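Local atomic coordinates of CaaX farnesyltransferase alpha subunit Ram2 (Aspergillus fumigatus, PDB entry 4L9P), a protein that forms, with the beta subunit Ram1, a heterodimer that probably transfers farnesyl groups to the cysteine of CaaX-box proteins. Residues I47-S50 / P51-E55; M133-R136 / A137-P140; L245-S248 / Q249-L253; E347-I350 / R351-T354. The protein carries 1 engineered substitution. All coordinates share one frame; numbering follows the deposited sequence. Where two conformers were deposited one is given.

Interaction 1 (I47-S50 / P51-E55); sequences ISYS and PEYLE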
loop_
_atom_site.group_PDB
_atom_site.type_symbol
_atom_site.label_atom_id
_atom_site.label_comp_id
_atom_site.label_asym_id
_atom_site.label_seq_id
_atom_site.Cartn_x
_atom_site.Cartn_y
_atom_site.Cartn_z
ATOM N N ILE A 47 -24.215 -7.934 -8.021
ATOM C CA ILE A 47 -24.855 -7.654 -6.739
ATOM C C ILE A 47 -26.343 -7.486 -7.001
ATOM O O ILE A 47 -26.751 -6.720 -7.889
ATOM C CB ILE A 47 -24.282 -6.379 -6.066
ATOM C CG1 ILE A 47 -22.782 -6.580 -5.795
ATOM C CG2 ILE A 47 -25.013 -6.093 -4.747
ATOM C CD1 ILE A 47 -22.045 -5.235 -5.564
ATOM N N SER A 48 -27.147 -8.228 -6.245
ATOM C CA SER A 48 -28.594 -8.085 -6.352
ATOM C C SER A 48 -29.078 -6.854 -5.546
ATOM O O SER A 48 -29.618 -7.005 -4.440
ATOM C CB SER A 48 -29.288 -9.377 -5.859
ATOM O OG SER A 48 -29.152 -10.398 -6.828
ATOM N N TYR A 49 -28.906 -5.670 -6.138
ATOM C CA TYR A 49 -29.189 -4.397 -5.491
ATOM C C TYR A 49 -30.619 -4.289 -5.005
ATOM O O TYR A 49 -31.532 -4.860 -5.570
ATOM C CB TYR A 49 -28.929 -3.207 -6.463
ATOM C CG TYR A 49 -27.559 -3.224 -7.125
ATOM C CD1 TYR A 49 -26.418 -2.887 -6.421
ATOM C CD2 TYR A 49 -27.437 -3.578 -8.458
ATOM C CE1 TYR A 49 -25.190 -2.887 -7.004
ATOM C CE2 TYR A 49 -26.227 -3.602 -9.066
ATOM C CZ TYR A 49 -25.097 -3.229 -8.338
ATOM O OH TYR A 49 -23.870 -3.245 -8.966
ATOM N N SER A 50 -30.800 -3.559 -3.921
ATOM C CA SER A 50 -32.164 -3.298 -3.467
ATOM C C SER A 50 -32.917 -2.479 -4.513
ATOM O O SER A 50 -32.319 -1.718 -5.264
ATOM C CB SER A 50 -32.085 -2.498 -2.182
ATOM O OG SER A 50 -31.578 -1.201 -2.442
ATOM N N PRO A 51 -34.256 -2.615 -4.555
ATOM C CA PRO A 51 -35.037 -1.742 -5.445
ATOM C C PRO A 51 -34.744 -0.240 -5.211
ATOM O O PRO A 51 -34.646 0.522 -6.195
ATOM C CB PRO A 51 -36.498 -2.100 -5.128
ATOM C CG PRO A 51 -36.429 -3.037 -3.944
ATOM C CD PRO A 51 -35.076 -3.570 -3.810
ATOM N N GLU A 52 -34.546 0.173 -3.957
ATOM C CA GLU A 52 -34.324 1.599 -3.690
ATOM C C GLU A 52 -33.011 2.071 -4.317
ATOM O O GLU A 52 -32.924 3.175 -4.861
ATOM C CB GLU A 52 -34.262 1.864 -2.177
ATOM C CG GLU A 52 -35.582 1.611 -1.470
ATOM C CD GLU A 52 -35.830 0.149 -1.090
ATOM O OE1 GLU A 52 -35.080 -0.779 -1.507
ATOM O OE2 GLU A 52 -36.816 -0.058 -0.357
ATOM N N TYR A 53 -31.968 1.234 -4.217
ATOM C CA TYR A 53 -30.670 1.607 -4.760
ATOM C C TYR A 53 -30.697 1.548 -6.289
ATOM O O TYR A 53 -30.116 2.416 -6.948
ATOM C CB TYR A 53 -29.602 0.674 -4.169
ATOM C CG TYR A 53 -28.161 1.031 -4.547
ATOM C CD1 TYR A 53 -27.491 2.071 -3.889
ATOM C CD2 TYR A 53 -27.492 0.352 -5.571
ATOM C CE1 TYR A 53 -26.196 2.404 -4.178
ATOM C CE2 TYR A 53 -26.143 0.642 -5.861
ATOM C CZ TYR A 53 -25.523 1.673 -5.176
ATOM O OH TYR A 53 -24.213 1.928 -5.449
ATOM N N LEU A 54 -31.354 0.538 -6.873
ATOM C CA LEU A 54 -31.491 0.493 -8.334
ATOM C C LEU A 54 -32.179 1.759 -8.835
ATOM O O LEU A 54 -31.713 2.396 -9.793
ATOM C CB LEU A 54 -32.306 -0.734 -8.814
ATOM C CG LEU A 54 -31.674 -2.107 -8.804
ATOM C CD1 LEU A 54 -32.770 -3.153 -9.118
ATOM C CD2 LEU A 54 -30.541 -2.079 -9.849
ATOM N N GLU A 55 -33.260 2.167 -8.172
ATOM C CA GLU A 55 -33.996 3.322 -8.665
ATOM C C GLU A 55 -33.160 4.599 -8.515
ATOM O O GLU A 55 -33.004 5.375 -9.486
ATOM C CB GLU A 55 -35.328 3.506 -7.922
ATOM C CG GLU A 55 -36.063 4.685 -8.551
ATOM C CD GLU A 55 -37.335 5.074 -7.890
ATOM O OE1 GLU A 55 -37.374 5.319 -6.663
ATOM O OE2 GLU A 55 -38.305 5.184 -8.630
#
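The rings of Tyr49 and Tyr53 lean against each other obliquely, planes 32° apart and centroids 5.4 Å apart. The nearest atoms are CD1 of Tyr49 and CD2 of Tyr53, 3.5 Å apart, so one flank of each ring carries the touch. On its other flank, at CD2, the Tyr49 ring meets methyl CD2 of Leu54 at 3.7 Å, and the two side chains cross at about a right angle. Tyr53 reaches the neighbouring ring because its CG stands opposite the backbone N (chi1 -174°), while Tyr49 has its CG beside its own N. Both hydroxyls end on the same carboxylate, Asp148 of the beta subunit Ram1, which helps fix the pair. Between the tyrosines the backbone turns into the helix at Ser50. Ser50 OG, swung between N and the carbonyl carbon (chi1 68°), accepts from Tyr53 N at 3.0 Å, and Ser50 O accepts from Leu54 N at 2.9 Å in a nearly straight bond. Glu52 curls back until its OE1 lies 3.5 Å from Ser50 CB. This is a serine N-cap followed by proline at the first turn of helix 51-65, set here at the interface between the alpha and beta subunits.

Interaction 2 (M133-R136 / A137-P140); sequences MSSR and AHFP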
loop_
_atom_site.group_PDB
_atom_site.type_symbol
_atom_site.label_atom_id
_atom_site.label_comp_id
_atom_site.label_asym_id
_atom_site.label_seq_id
_atom_site.Cartn_x
_atom_site.Cartn_y
_atom_site.Cartn_z
ATOM N N MET A 133 -12.768 22.184 1.976
ATOM C CA MET A 133 -12.016 23.059 2.848
ATOM C C MET A 133 -10.916 23.836 2.103
ATOM O O MET A 133 -10.451 24.906 2.568
ATOM C CB MET A 133 -11.359 22.177 3.919
ATOM C CG MET A 133 -10.716 22.963 5.100
ATOM S SD MET A 133 -11.880 23.946 6.053
ATOM C CE MET A 133 -13.086 22.741 6.495
ATOM N N SER A 134 -10.546 23.356 0.941
ATOM C CA SER A 134 -9.544 24.047 0.127
ATOM C C SER A 134 -10.090 25.338 -0.492
ATOM O O SER A 134 -9.315 26.101 -1.085
ATOM C CB SER A 134 -9.020 23.120 -0.987
ATOM O OG SER A 134 -10.021 22.874 -1.940
ATOM N N SER A 135 -11.407 25.565 -0.416
ATOM C CA SER A 135 -11.944 26.784 -1.053
ATOM C C SER A 135 -11.742 27.971 -0.132
ATOM O O SER A 135 -12.486 28.113 0.886
ATOM C CB SER A 135 -13.408 26.605 -1.314
ATOM O OG SER A 135 -13.874 27.860 -1.870
ATOM N N ARG A 136 -10.784 28.839 -0.482
ATOM C CA ARG A 136 -10.440 29.971 0.389
ATOM C C ARG A 136 -11.576 31.017 0.471
ATOM O O ARG A 136 -11.729 31.717 1.490
ATOM C CB ARG A 136 -9.088 30.589 -0.038
ATOM C CG ARG A 136 -7.900 29.750 0.546
ATOM C CD ARG A 136 -6.524 30.353 0.215
ATOM N NE ARG A 136 -5.452 29.402 0.467
ATOM C CZ ARG A 136 -4.979 29.082 1.673
ATOM N NH1 ARG A 136 -5.502 29.600 2.774
ATOM N NH2 ARG A 136 -3.978 28.251 1.747
ATOM N N ALA A 137 -12.410 31.041 -0.560
ATOM C CA ALA A 137 -13.557 31.961 -0.587
ATOM C C ALA A 137 -14.521 31.565 0.531
ATOM O O ALA A 137 -15.109 32.434 1.192
ATOM C CB ALA A 137 -14.218 31.879 -1.920
ATOM N N HIS A 138 -14.590 30.262 0.860
ATOM C CA HIS A 138 -15.528 29.815 1.879
ATOM C C HIS A 138 -14.874 29.631 3.261
ATOM O O HIS A 138 -15.534 29.774 4.310
ATOM C CB HIS A 138 -16.132 28.460 1.464
ATOM C CG HIS A 138 -17.002 28.548 0.247
ATOM N ND1 HIS A 138 -16.495 28.526 -1.036
ATOM C CD2 HIS A 138 -18.344 28.694 0.128
ATOM C CE1 HIS A 138 -17.497 28.627 -1.897
ATOM N NE2 HIS A 138 -18.624 28.761 -1.214
ATOM N N PHE A 139 -13.612 29.214 3.266
ATOM C CA PHE A 139 -12.886 28.943 4.496
ATOM C C PHE A 139 -11.567 29.681 4.465
ATOM O O PHE A 139 -10.506 29.105 4.245
ATOM C CB PHE A 139 -12.611 27.420 4.600
ATOM C CG PHE A 139 -13.875 26.610 4.532
ATOM C CD1 PHE A 139 -14.711 26.527 5.663
ATOM C CD2 PHE A 139 -14.229 25.950 3.370
ATOM C CE1 PHE A 139 -15.887 25.780 5.652
ATOM C CE2 PHE A 139 -15.417 25.166 3.333
ATOM C CZ PHE A 139 -16.253 25.068 4.476
ATOM N N PRO A 140 -11.612 30.996 4.719
ATOM C CA PRO A 140 -10.359 31.736 4.555
ATOM C C PRO A 140 -9.335 31.409 5.619
ATOM O O PRO A 140 -8.122 31.538 5.384
ATOM C CB PRO A 140 -10.788 33.220 4.639
ATOM C CG PRO A 140 -12.164 33.193 5.336
ATOM C CD PRO A 140 -12.801 31.869 4.903
HETATM O O HOH W 1 -9.477 27.407 2.369
HETATM O O HOH W 2 -11.863 30.078 -3.300
HETATM O O HOH W 3 -6.981 31.821 3.050
#
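Met133 lays its thioether over one face of the Phe139 ring, and this is the compact, buried half of the turn. SD sits 4.0 Å from the Phe139 ring centroid, displaced toward the rim on the CG side, while the methyl CE stands more nearly over the middle, 10° off the ring normal, as a CH-pi contact. The bend at chi2 (62°) brings the sulfur back over the ring although CB itself starts out pointing away, and the bend at chi3 (54°) then turns CE over its middle. Helix 105-118 supplies Leu105, Asn106 and Ile109 against Phe139, and helix 161-174 packs Tyr166 and Trp169 on Met133. A water bridges the carbonyls of these two buried residues, donating to Met133 O and Phe139 O at 2.7 Å each.

Next to this core the polar groups tie the turn together. Ser135 O accepts twice: from Phe139 N at 2.9 Å, nearly in line with the carbonyl, and from His138 N, which comes from above the carbonyl plane. Ser135 OG meets ND1 of His138 at 2.8 Å in the plane of the imidazole, a hydrogen bond in which either partner may be the donor.

The outer side is wetter and more loosely joined. One water spans Arg136 NH1 and Pro140 O, whose direct separation is 4.2 Å; the extended arginine also gives its NH2 to His173 O. Another accepts from Ala137 N at 3.0 Å. The whole is a Met-aromatic contact closing a hydrogen-bonded turn just after helix 123-133, in the loop between two helices of the prenyltransferase alpha-subunit helical-repeat fold.

Interaction 3 (L245-S248 / Q249-L253); sequences LQYS and QSRIL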
loop_
_atom_site.group_PDB
_atom_site.type_symbol
_atom_site.label_atom_id
_atom_site.label_comp_id
_atom_site.label_asym_id
_atom_site.label_seq_id
_atom_site.Cartn_x
_atom_site.Cartn_y
_atom_site.Cartn_z
ATOM N N LEU A 245 15.050 15.977 20.685
ATOM C CA LEU A 245 15.780 14.789 21.143
ATOM C C LEU A 245 15.526 14.495 22.626
ATOM O O LEU A 245 15.389 13.319 23.025
ATOM C CB LEU A 245 17.276 14.933 20.824
ATOM C CG LEU A 245 17.636 14.962 19.347
ATOM C CD1 LEU A 245 19.098 15.315 19.215
ATOM C CD2 LEU A 245 17.332 13.593 18.668
ATOM N N GLN A 246 15.474 15.550 23.455
ATOM C CA GLN A 246 15.181 15.303 24.849
ATOM C C GLN A 246 13.778 14.742 25.024
ATOM O O GLN A 246 13.552 13.810 25.839
ATOM C CB GLN A 246 15.330 16.631 25.643
ATOM C CG GLN A 246 15.063 16.512 27.118
ATOM C CD GLN A 246 15.380 17.833 27.830
ATOM O OE1 GLN A 246 14.536 18.737 27.896
ATOM N NE2 GLN A 246 16.609 17.958 28.341
ATOM N N TYR A 247 12.821 15.277 24.253
ATOM C CA TYR A 247 11.455 14.775 24.320
ATOM C C TYR A 247 11.421 13.270 23.963
ATOM O O TYR A 247 10.780 12.422 24.638
ATOM C CB TYR A 247 10.547 15.561 23.373
ATOM C CG TYR A 247 9.125 15.040 23.307
ATOM C CD1 TYR A 247 8.170 15.454 24.250
ATOM C CD2 TYR A 247 8.729 14.167 22.288
ATOM C CE1 TYR A 247 6.877 15.001 24.192
ATOM C CE2 TYR A 247 7.455 13.678 22.229
ATOM C CZ TYR A 247 6.527 14.092 23.172
ATOM O OH TYR A 247 5.247 13.634 23.071
ATOM N N SER A 248 12.118 12.941 22.907
ATOM C CA SER A 248 12.195 11.533 22.450
ATOM C C SER A 248 12.778 10.626 23.542
ATOM O O SER A 248 12.229 9.526 23.744
ATOM C CB SER A 248 13.034 11.436 21.184
ATOM O OG SER A 248 12.434 12.206 20.161
ATOM N N GLN A 249 13.890 11.053 24.187
ATOM C CA GLN A 249 14.462 10.234 25.252
ATOM C C GLN A 249 13.444 10.046 26.355
ATOM O O GLN A 249 13.319 8.959 26.890
ATOM C CB GLN A 249 15.747 10.838 25.803
ATOM C CG GLN A 249 16.877 10.807 24.803
ATOM C CD GLN A 249 18.229 11.166 25.421
ATOM O OE1 GLN A 249 18.285 11.626 26.561
ATOM N NE2 GLN A 249 19.315 10.929 24.683
ATOM N N SER A 250 12.734 11.108 26.739
ATOM C CA SER A 250 11.762 10.979 27.839
ATOM C C SER A 250 10.645 10.000 27.499
ATOM O O SER A 250 10.184 9.246 28.354
ATOM C CB SER A 250 11.115 12.314 28.134
ATOM O OG SER A 250 12.047 13.203 28.698
ATOM N N ARG A 251 10.200 10.006 26.246
ATOM C CA ARG A 251 9.180 9.051 25.860
ATOM C C ARG A 251 9.729 7.622 25.808
ATOM O O ARG A 251 9.041 6.685 26.201
ATOM C CB ARG A 251 8.574 9.426 24.502
ATOM C CG ARG A 251 7.883 10.797 24.466
ATOM C CD ARG A 251 6.581 10.894 25.316
ATOM N NE ARG A 251 6.742 10.927 26.715
ATOM C CZ ARG A 251 7.169 12.005 27.400
ATOM N NH1 ARG A 251 7.547 13.099 26.740
ATOM N NH2 ARG A 251 7.271 11.978 28.746
ATOM N N ILE A 252 10.955 7.457 25.292
ATOM C CA ILE A 252 11.599 6.118 25.247
ATOM C C ILE A 252 11.655 5.516 26.660
ATOM O O ILE A 252 11.325 4.335 26.859
ATOM C CB ILE A 252 12.998 6.216 24.639
ATOM C CG1 ILE A 252 12.822 6.424 23.104
ATOM C CG2 ILE A 252 13.831 4.949 24.948
ATOM C CD1 ILE A 252 14.135 6.858 22.428
ATOM N N LEU A 253 11.982 6.326 27.660
ATOM C CA LEU A 253 12.131 5.778 29.011
ATOM C C LEU A 253 10.794 5.236 29.568
ATOM O O LEU A 253 10.781 4.360 30.431
ATOM C CB LEU A 253 12.702 6.859 29.948
ATOM C CG LEU A 253 14.167 7.224 29.687
ATOM C CD1 LEU A 253 14.519 8.534 30.405
ATOM C CD2 LEU A 253 15.114 6.096 30.113
#
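Arg251 folds across one face of the Tyr247 ring, four residues back on the same helix. Its CG makes the CH-pi contact, 4.0 Å from the Tyr247 ring centroid and shifted toward the CE2 side, while CD lies above the CZ-OH bond. The chain then doubles back on the same side of the ring, bringing Arg251 NH1 above its CD1-CE1 side, 3.2 Å from Tyr247 CE1. The guanidinium turns its own edge to the ring, the two planes 62° apart. Successive bends, chi2 -68° and chi3 73°, give Arg251 this hooked shape.

Beneath these side chains lies the regular helical bonding that sets their spacing: Arg251 N reaches Tyr247 O at 3.0 Å, and Ile252 N reaches Ser248 O at 2.9 Å. Gln249 and Ser250 bond in the same way to the carbonyls of Leu245 and Gln246. The methylene CG1 of Ile252 also rests on Ser248 O, 3.2 Å away.

Further out, Arg251 NH2 forms a salt bridge with Glu254, holding the bent end of the arginine, and Tyr247 has a cation-pi partner in Arg203. Ser248 OG is tied to Glu244 O. Helix 238-254 presents Tyr247 to Glu187 and Leu190 of helix 180-192, while Leu245, Ser248 and Ile252 pack on helix 259-272, with Ile252 and Gln249 also touching Phe282 of helix 280-284.

Interaction 4 (E347-I350 / R351-T354); sequences EYRI and RQIT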
loop_
_atom_site.group_PDB
_atom_site.type_symbol
_atom_site.label_atom_id
_atom_site.label_comp_id
_atom_site.label_asym_id
_atom_site.label_seq_id
_atom_site.Cartn_x
_atom_site.Cartn_y
_atom_site.Cartn_z
ATOM N N GLU A 347 22.197 -10.292 9.144
ATOM C CA GLU A 347 23.378 -10.945 8.568
ATOM C C GLU A 347 23.869 -10.145 7.360
ATOM O O GLU A 347 25.070 -10.087 7.124
ATOM C CB GLU A 347 23.111 -12.423 8.229
ATOM C CG GLU A 347 22.926 -13.293 9.473
ATOM C CD GLU A 347 22.676 -14.793 9.217
ATOM O OE1 GLU A 347 22.358 -15.207 8.079
ATOM O OE2 GLU A 347 22.744 -15.554 10.193
ATOM N N TYR A 348 22.942 -9.535 6.616
ATOM C CA TYR A 348 23.335 -8.633 5.500
ATOM C C TYR A 348 24.172 -7.454 6.067
ATOM O O TYR A 348 25.218 -7.081 5.495
ATOM C CB TYR A 348 22.093 -8.124 4.763
ATOM C CG TYR A 348 22.334 -7.037 3.764
ATOM C CD1 TYR A 348 22.870 -7.342 2.525
ATOM C CD2 TYR A 348 21.973 -5.700 4.031
ATOM C CE1 TYR A 348 23.074 -6.358 1.559
ATOM C CE2 TYR A 348 22.185 -4.701 3.071
ATOM C CZ TYR A 348 22.716 -5.035 1.830
ATOM O OH TYR A 348 22.939 -4.060 0.873
ATOM N N ARG A 349 23.743 -6.883 7.201
ATOM C CA ARG A 349 24.500 -5.803 7.836
ATOM C C ARG A 349 25.864 -6.312 8.278
ATOM O O ARG A 349 26.864 -5.637 8.064
ATOM C CB ARG A 349 23.775 -5.179 9.028
ATOM C CG ARG A 349 22.509 -4.400 8.602
ATOM C CD ARG A 349 22.884 -3.063 7.916
ATOM N NE ARG A 349 23.487 -2.168 8.904
ATOM C CZ ARG A 349 24.631 -1.505 8.749
ATOM N NH1 ARG A 349 25.369 -1.643 7.629
ATOM N NH2 ARG A 349 25.055 -0.692 9.728
ATOM N N ILE A 350 25.914 -7.500 8.888
ATOM C CA ILE A 350 27.225 -8.101 9.271
ATOM C C ILE A 350 28.117 -8.248 8.032
ATOM O O ILE A 350 29.308 -7.927 8.093
ATOM C CB ILE A 350 27.030 -9.470 9.944
ATOM C CG1 ILE A 350 26.352 -9.264 11.318
ATOM C CG2 ILE A 350 28.388 -10.177 10.118
ATOM C CD1 ILE A 350 25.860 -10.523 12.015
ATOM N N ARG A 351 27.574 -8.685 6.907
ATOM C CA ARG A 351 28.384 -8.853 5.693
ATOM C C ARG A 351 28.909 -7.505 5.212
ATOM O O ARG A 351 30.046 -7.397 4.779
ATOM C CB ARG A 351 27.586 -9.537 4.565
ATOM C CG ARG A 351 27.195 -10.975 4.895
ATOM C CD ARG A 351 26.837 -11.835 3.658
ATOM N NE ARG A 351 25.736 -11.294 2.873
ATOM C CZ ARG A 351 24.443 -11.509 3.131
ATOM N NH1 ARG A 351 24.119 -12.249 4.166
ATOM N NH2 ARG A 351 23.476 -10.983 2.351
ATOM N N GLN A 352 28.070 -6.467 5.302
ATOM C CA GLN A 352 28.483 -5.126 4.848
ATOM C C GLN A 352 29.596 -4.592 5.736
ATOM O O GLN A 352 30.581 -4.053 5.239
ATOM C CB GLN A 352 27.347 -4.129 4.952
ATOM C CG GLN A 352 26.216 -4.290 3.920
ATOM C CD GLN A 352 25.243 -3.122 3.972
ATOM O OE1 GLN A 352 24.682 -2.814 5.025
ATOM N NE2 GLN A 352 25.036 -2.463 2.825
ATOM N N ILE A 353 29.453 -4.775 7.046
ATOM C CA ILE A 353 30.444 -4.288 8.000
ATOM C C ILE A 353 31.771 -5.057 7.856
ATOM O O ILE A 353 32.885 -4.490 7.900
ATOM C CB ILE A 353 29.928 -4.418 9.440
ATOM C CG1 ILE A 353 28.720 -3.496 9.624
ATOM C CG2 ILE A 353 31.114 -4.142 10.433
ATOM C CD1 ILE A 353 27.919 -3.728 10.900
ATOM N N THR A 354 31.664 -6.357 7.654
ATOM C CA THR A 354 32.832 -7.200 7.459
ATOM C C THR A 354 33.573 -6.821 6.144
ATOM O O THR A 354 34.804 -6.747 6.122
ATOM C CB THR A 354 32.408 -8.686 7.395
ATOM O OG1 THR A 354 31.775 -9.058 8.623
ATOM C CG2 THR A 354 33.630 -9.584 7.147
#
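The carbonyl O atoms of Glu347, Tyr348, Arg349 and Ile350 accept, in that order, from the N atoms of Arg351, Gln352, Ile353 and Thr354, each at 2.9 Å, which makes this an unbroken stretch of alpha-helix. On it the carboxamide of Gln352 stacks over one face of the Tyr348 ring, their planes 29° apart. Gln352 CD lies 3.6 Å from Tyr348 CE2, and Gln352 CG adds a CH-pi contact to the same face. The amide is held from its other end by Arg349, whose NH1 gives a hydrogen bond to Gln352 OE1 at 2.9 Å. That oxygen lies in the guanidinium plane, but NH1 approaches from above the plane of the carboxamide, and the two flat groups stand perpendicular. Bends at chi2 -74° and chi3 -68° curl Arg349 back to reach it. Its NH2 is engaged by Asp312 and Glu316 of helix 304-317, so the arginine links two acidic side chains to the glutamine that lies on the tyrosine.

At the far end Thr354 curls its hydroxyl back onto the helix: Thr354 OG1 donates to Ile350 O at 2.8 Å, from the opposite face of that carbonyl to Thr354 N. Ile353 packs on Ala327 and Leu331 of helix 323-338, whereas Tyr348 meets Leu342 of the beta subunit Ram1. Within one alpha-helix, this is an i to i+4 amide-aromatic stack with a threonine hydroxyl bonded to the i-4 carbonyl, in the last helix of a subunit built of helices and loops, without strands.

How the interactions relate
The four sites come one after another along the chain and none touches another. Interaction 1 begins helix 51-65, interaction 2 lies in the loop between helices 123-133 and 146-156, interaction 3 is in helix 238-254, and interaction 4 in the final helix, 343-362. The centres of interactions 1 and 2 are about 37 Å apart. Those of interactions 2 and 3 are about 38 Å apart, and those of interactions 3 and 4 about 30 Å. Interactions 1 and 4, on opposite sides of the chain's centre, are about 60 Å apart between centres. They thus sample the long helical array of the alpha subunit. Its two outermost sites, 1 and 4, also touch the beta subunit; 2 and 3 touch no other chain.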